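Local coordinates for protein coclaurine N-methyltransferase (Coptis japonica, PDB 6GKV) that catalyses the N-methylation of coclaurine and related tetrahydroisoquinolines with S-adenosyl-L-methionine as methyl donor in alkaloid biosynthesis, at residues C94-D105 / H283-R294. Numbering follows the deposited sequence.
With F2W (6,7-dimethoxy-2-methyl-1,2,3,4-tetrahydroisoquinolin-2-ium), chain D.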
loop_
_atom_site.group_PDB
_atom_site.type_symbol
_atom_site.label_atom_id
_atom_site.label_comp_id
_atom_site.label_asym_id
_atom_site.label_seq_id
_atom_site.Cartn_x
_atom_site.Cartn_y
_atom_site.Cartn_z
ATOM N N CYS A 94 11.658 18.751 2.949
ATOM C CA CYS A 94 11.275 18.543 4.350
ATOM C C CYS A 94 12.442 18.397 5.343
ATOM O O CYS A 94 13.380 17.644 5.114
ATOM C CB CYS A 94 10.378 17.311 4.447
ATOM S SG CYS A 94 9.616 17.124 6.045
ATOM N N CYS A 95 12.392 19.142 6.439
ATOM C CA CYS A 95 13.384 18.983 7.494
ATOM C C CYS A 95 12.782 18.222 8.681
ATOM O O CYS A 95 11.576 17.992 8.737
ATOM C CB CYS A 95 13.918 20.325 7.942
ATOM S SG CYS A 95 14.660 21.199 6.589
ATOM N N TYR A 96 13.634 17.814 9.613
ATOM C CA TYR A 96 13.196 16.938 10.681
ATOM C C TYR A 96 13.328 17.596 12.047
ATOM O O TYR A 96 14.433 17.858 12.524
ATOM C CB TYR A 96 13.983 15.630 10.639
ATOM C CG TYR A 96 13.333 14.532 11.426
ATOM C CD1 TYR A 96 13.690 14.297 12.750
ATOM C CD2 TYR A 96 12.353 13.738 10.858
ATOM C CE1 TYR A 96 13.095 13.301 13.482
ATOM C CE2 TYR A 96 11.750 12.728 11.583
ATOM C CZ TYR A 96 12.120 12.512 12.893
ATOM O OH TYR A 96 11.517 11.502 13.609
ATOM N N PHE A 97 12.184 17.867 12.663
ATOM C CA PHE A 97 12.141 18.476 13.981
ATOM C C PHE A 97 11.748 17.412 15.019
ATOM O O PHE A 97 10.577 17.025 15.100
ATOM C CB PHE A 97 11.149 19.654 14.000
ATOM C CG PHE A 97 11.468 20.756 13.008
ATOM C CD1 PHE A 97 11.149 20.617 11.662
ATOM C CD2 PHE A 97 12.051 21.939 13.428
ATOM C CE1 PHE A 97 11.424 21.616 10.751
ATOM C CE2 PHE A 97 12.331 22.956 12.521
ATOM C CZ PHE A 97 12.020 22.792 11.175
ATOM N N LYS A 98 12.728 16.931 15.793
ATOM C CA LYS A 98 12.449 15.964 16.856
ATOM C C LYS A 98 11.878 16.652 18.099
ATOM O O LYS A 98 10.918 16.162 18.693
ATOM C CB LYS A 98 13.705 15.149 17.217
ATOM C CG LYS A 98 13.575 13.681 16.786
ATOM C CD LYS A 98 14.725 12.753 17.210
ATOM C CE LYS A 98 14.610 11.399 16.484
ATOM N NZ LYS A 98 15.833 11.020 15.715
ATOM N N GLU A 99 12.439 17.793 18.482
ATOM C CA GLU A 99 11.952 18.508 19.665
ATOM C C GLU A 99 11.470 19.926 19.383
ATOM O O GLU A 99 11.952 20.594 18.473
ATOM C CB GLU A 99 13.043 18.557 20.726
ATOM C CG GLU A 99 13.434 17.215 21.266
ATOM C CD GLU A 99 14.705 17.293 22.062
ATOM O OE1 GLU A 99 15.664 16.572 21.719
ATOM O OE2 GLU A 99 14.748 18.097 23.015
ATOM N N ASP A 100 10.546 20.391 20.215
ATOM C CA ASP A 100 9.953 21.722 20.085
ATOM C C ASP A 100 10.953 22.878 19.931
ATOM O O ASP A 100 10.630 23.880 19.288
ATOM C CB ASP A 100 9.044 21.993 21.283
ATOM C CG ASP A 100 7.832 21.085 21.304
ATOM O OD1 ASP A 100 7.968 19.898 21.682
ATOM O OD2 ASP A 100 6.742 21.556 20.929
ATOM N N SER A 101 12.156 22.741 20.488
ATOM C CA SER A 101 13.180 23.779 20.321
ATOM C C SER A 101 14.219 23.436 19.246
ATOM O O SER A 101 15.339 23.954 19.256
ATOM C CB SER A 101 13.897 24.043 21.637
ATOM O OG SER A 101 14.853 23.032 21.887
ATOM N N THR A 102 13.860 22.557 18.321
ATOM C CA THR A 102 14.740 22.286 17.200
ATOM C C THR A 102 14.779 23.505 16.299
ATOM O O THR A 102 13.729 24.026 15.909
ATOM C CB THR A 102 14.280 21.064 16.391
ATOM O OG1 THR A 102 14.227 19.925 17.251
ATOM C CG2 THR A 102 15.249 20.777 15.255
ATOM N N THR A 103 15.986 23.974 15.985
ATOM C CA THR A 103 16.161 25.068 15.032
ATOM C C THR A 103 16.024 24.563 13.587
ATOM O O THR A 103 15.985 23.358 13.346
ATOM C CB THR A 103 17.526 25.753 15.208
ATOM O OG1 THR A 103 18.574 24.864 14.800
ATOM C CG2 THR A 103 17.743 26.149 16.668
ATOM N N LEU A 104 15.928 25.479 12.633
ATOM C CA LEU A 104 15.822 25.074 11.236
ATOM C C LEU A 104 17.115 24.400 10.803
ATOM O O LEU A 104 17.095 23.388 10.091
ATOM C CB LEU A 104 15.518 26.274 10.327
ATOM C CG LEU A 104 15.558 26.006 8.812
ATOM C CD1 LEU A 104 14.493 25.011 8.382
ATOM C CD2 LEU A 104 15.439 27.307 8.005
ATOM N N ASP A 105 18.237 24.969 11.236
ATOM C CA ASP A 105 19.543 24.450 10.862
ATOM C C ASP A 105 19.691 23.028 11.352
ATOM O O ASP A 105 20.010 22.131 10.578
ATOM C CB ASP A 105 20.665 25.314 11.430
ATOM C CG ASP A 105 21.038 26.467 10.518
ATOM O OD1 ASP A 105 20.168 26.966 9.769
ATOM O OD2 ASP A 105 22.222 26.865 10.555
ATOM N N HIS A 283 6.580 17.893 10.481
ATOM C CA HIS A 283 7.941 18.248 10.108
ATOM C C HIS A 283 7.979 19.187 8.915
ATOM O O HIS A 283 8.688 20.206 8.926
ATOM C CB HIS A 283 8.744 16.992 9.802
ATOM C CG HIS A 283 8.820 16.035 10.944
ATOM N ND1 HIS A 283 9.736 16.168 11.965
ATOM C CD2 HIS A 283 8.112 14.914 11.217
ATOM C CE1 HIS A 283 9.587 15.176 12.821
ATOM N NE2 HIS A 283 8.613 14.396 12.386
ATOM N N PHE A 284 7.219 18.881 7.875
ATOM C CA PHE A 284 7.245 19.803 6.749
ATOM C C PHE A 284 6.435 21.049 7.087
ATOM O O PHE A 284 6.712 22.143 6.580
ATOM C CB PHE A 284 6.753 19.158 5.450
ATOM C CG PHE A 284 7.294 19.838 4.221
ATOM C CD1 PHE A 284 8.374 20.680 4.344
ATOM C CD2 PHE A 284 6.795 19.593 2.960
ATOM C CE1 PHE A 284 8.908 21.327 3.263
ATOM C CE2 PHE A 284 7.366 20.232 1.857
ATOM C CZ PHE A 284 8.412 21.116 2.019
ATOM N N SER A 285 5.464 20.903 7.974
ATOM C CA SER A 285 4.715 22.070 8.391
ATOM C C SER A 285 5.659 23.025 9.087
ATOM O O SER A 285 5.671 24.217 8.793
ATOM C CB SER A 285 3.553 21.691 9.298
ATOM O OG SER A 285 2.744 22.830 9.541
ATOM N N ARG A 286 6.476 22.496 9.991
ATOM C CA ARG A 286 7.340 23.355 10.787
ATOM C C ARG A 286 8.443 23.941 9.926
ATOM O O ARG A 286 8.865 25.086 10.126
ATOM C CB ARG A 286 7.923 22.590 11.965
ATOM C CG ARG A 286 6.945 22.435 13.142
ATOM C CD ARG A 286 7.693 22.348 14.473
ATOM N NE ARG A 286 8.648 23.444 14.623
ATOM C CZ ARG A 286 9.657 23.449 15.492
ATOM N NH1 ARG A 286 9.847 22.405 16.291
ATOM N NH2 ARG A 286 10.483 24.491 15.549
ATOM N N THR A 287 8.895 23.153 8.959
ATOM C CA THR A 287 9.900 23.589 7.995
ATOM C C THR A 287 9.459 24.858 7.248
ATOM O O THR A 287 10.173 25.845 7.224
ATOM C CB THR A 287 10.204 22.463 6.970
ATOM O OG1 THR A 287 10.796 21.354 7.648
ATOM C CG2 THR A 287 11.175 22.930 5.958
ATOM N N ASN A 288 8.277 24.802 6.644
ATOM C CA ASN A 288 7.715 25.913 5.916
ATOM C C ASN A 288 7.490 27.113 6.818
ATOM O O ASN A 288 7.530 28.273 6.358
ATOM C CB ASN A 288 6.391 25.525 5.262
ATOM C CG ASN A 288 6.574 24.742 3.964
ATOM O OD1 ASN A 288 6.822 25.332 2.914
ATOM N ND2 ASN A 288 6.388 23.422 4.021
ATOM N N GLU A 289 7.227 26.829 8.092
ATOM C CA GLU A 289 6.987 27.869 9.102
ATOM C C GLU A 289 8.279 28.591 9.455
ATOM O O GLU A 289 8.280 29.776 9.759
ATOM C CB GLU A 289 6.362 27.253 10.370
ATOM C CG GLU A 289 6.143 28.215 11.529
ATOM C CD GLU A 289 5.561 27.531 12.785
ATOM O OE1 GLU A 289 5.660 26.288 12.897
ATOM O OE2 GLU A 289 5.017 28.246 13.667
ATOM N N GLU A 290 9.389 27.866 9.432
ATOM C CA GLU A 290 10.655 28.476 9.801
ATOM C C GLU A 290 11.153 29.335 8.645
ATOM O O GLU A 290 11.801 30.360 8.856
ATOM C CB GLU A 290 11.681 27.402 10.202
ATOM C CG GLU A 290 11.342 26.686 11.530
ATOM C CD GLU A 290 11.435 27.600 12.753
ATOM O OE1 GLU A 290 12.449 28.318 12.885
ATOM O OE2 GLU A 290 10.499 27.594 13.594
ATOM N N TRP A 291 10.826 28.898 7.432
ATOM C CA TRP A 291 11.120 29.631 6.219
ATOM C C TRP A 291 10.374 30.969 6.211
ATOM O O TRP A 291 10.947 32.025 5.904
ATOM C CB TRP A 291 10.721 28.801 4.996
ATOM C CG TRP A 291 11.629 27.651 4.677
ATOM C CD1 TRP A 291 12.899 27.455 5.133
ATOM C CD2 TRP A 291 11.330 26.534 3.824
ATOM N NE1 TRP A 291 13.413 26.286 4.613
ATOM C CE2 TRP A 291 12.467 25.700 3.808
ATOM C CE3 TRP A 291 10.205 26.153 3.072
ATOM C CZ2 TRP A 291 12.523 24.517 3.068
ATOM C CZ3 TRP A 291 10.260 24.968 2.333
ATOM C CH2 TRP A 291 11.414 24.174 2.333
ATOM N N LEU A 292 9.086 30.907 6.542
ATOM C CA LEU A 292 8.240 32.092 6.577
ATOM C C LEU A 292 8.739 33.119 7.601
ATOM O O LEU A 292 8.812 34.305 7.295
ATOM C CB LEU A 292 6.804 31.691 6.878
ATOM C CG LEU A 292 5.802 32.815 7.110
ATOM C CD1 LEU A 292 5.646 33.657 5.846
ATOM C CD2 LEU A 292 4.449 32.257 7.586
ATOM N N LYS A 293 9.093 32.667 8.806
ATOM C CA LYS A 293 9.694 33.560 9.812
ATOM C C LYS A 293 10.920 34.260 9.250
ATOM O O LYS A 293 11.176 35.416 9.558
ATOM C CB LYS A 293 10.112 32.802 11.076
ATOM C CG LYS A 293 9.004 32.461 12.072
ATOM C CD LYS A 293 9.564 31.555 13.188
ATOM C CE LYS A 293 8.465 30.888 13.998
ATOM N NZ LYS A 293 8.976 29.768 14.868
ATOM N N ARG A 294 11.686 33.540 8.438
ATOM C CA ARG A 294 12.925 34.086 7.907
ATOM C C ARG A 294 12.680 35.131 6.839
ATOM O O ARG A 294 13.453 36.066 6.713
ATOM C CB ARG A 294 13.809 32.971 7.363
ATOM C CG ARG A 294 14.477 32.207 8.472
ATOM C CD ARG A 294 15.205 30.964 7.992
ATOM N NE ARG A 294 15.926 30.382 9.114
ATOM C CZ ARG A 294 17.244 30.402 9.241
ATOM N NH1 ARG A 294 18.002 30.943 8.293
ATOM N NH2 ARG A 294 17.802 29.857 10.311
HETATM C CAM F2W D . 5.031 24.132 0.233
HETATM O OAK F2W D . 4.248 23.037 -0.296
HETATM C CAB F2W D . 5.054 22.169 -0.990
HETATM C CAA F2W D . 6.440 22.329 -1.102
HETATM C CAF F2W D . 7.156 21.393 -1.843
HETATM C CAJ F2W D . 8.532 21.447 -1.979
HETATM C CAI F2W D . 9.169 20.719 -3.206
HETATM N NAH F2W D . 8.741 19.318 -3.061
HETATM C CAO F2W D . 9.129 18.745 -4.365
HETATM C CAG F2W D . 7.291 19.497 -3.168
HETATM C CAE F2W D . 6.529 20.299 -2.377
HETATM C CAD F2W D . 5.147 20.156 -2.293
HETATM C CAC F2W D . 4.419 21.077 -1.560
HETATM O OAL F2W D . 3.059 21.039 -1.401
HETATM C CAN F2W D . 2.324 19.934 -1.961
#
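Cys94 and Phe284 bring the loop that leads into helix 104-118 against helix 281-297 of this Rossmann-like methyltransferase, their CA atoms 4.9 Å apart. The loop crosses the helix, makes a type I beta turn from Glu99 to Thr102, and returns so that Leu104 lies against Glu290. Two side chains of the helix grip its backbone one turn apart: Cys95 N donates to Thr287 OG1 at 3.0 Å, and Phe97 N to His283 ND1 at 3.1 Å, in the plane of the imidazole. Thr287 OG1 also donates to His283 O within its own helix, which fixes the direction of the hydroxyl. The imidazole is further held flat by an offset stack with Tyr96, planes 14° apart, CE2 of the tyrosine lying over the His283 face near CE1.

Phe97, its CG anti to the carbonyl carbon (chi1 -59°), turns its ring onto the helix. Arg286 CB sits 3.9 Å from the Phe97 ring centroid in a CH-pi contact, while the guanidinium, brought back by a bend at chi3 (51°), lies with one face over Phe97 CD2. Its NH2 makes a weak bond to Thr102 O and a long salt bridge to Glu290, which Lys293 also pairs with. An alanine in place of this phenylalanine would probably leave a gap beside Arg286 CB and Glu290 CG and the guanidinium freer to turn. Leu104 packs against Glu290 CB and Trp291 CD1, its CD2 also meeting the face of the Arg294 guanidinium.

At the other end the contact reaches the active site. Cys94, whose N is hydrogen-bonded to Glu198, a hydrogen-bonding partner of F2W, lays CB over the Phe284 ring, and CE2 of Phe284 approaches F2W CAA at 3.7 Å.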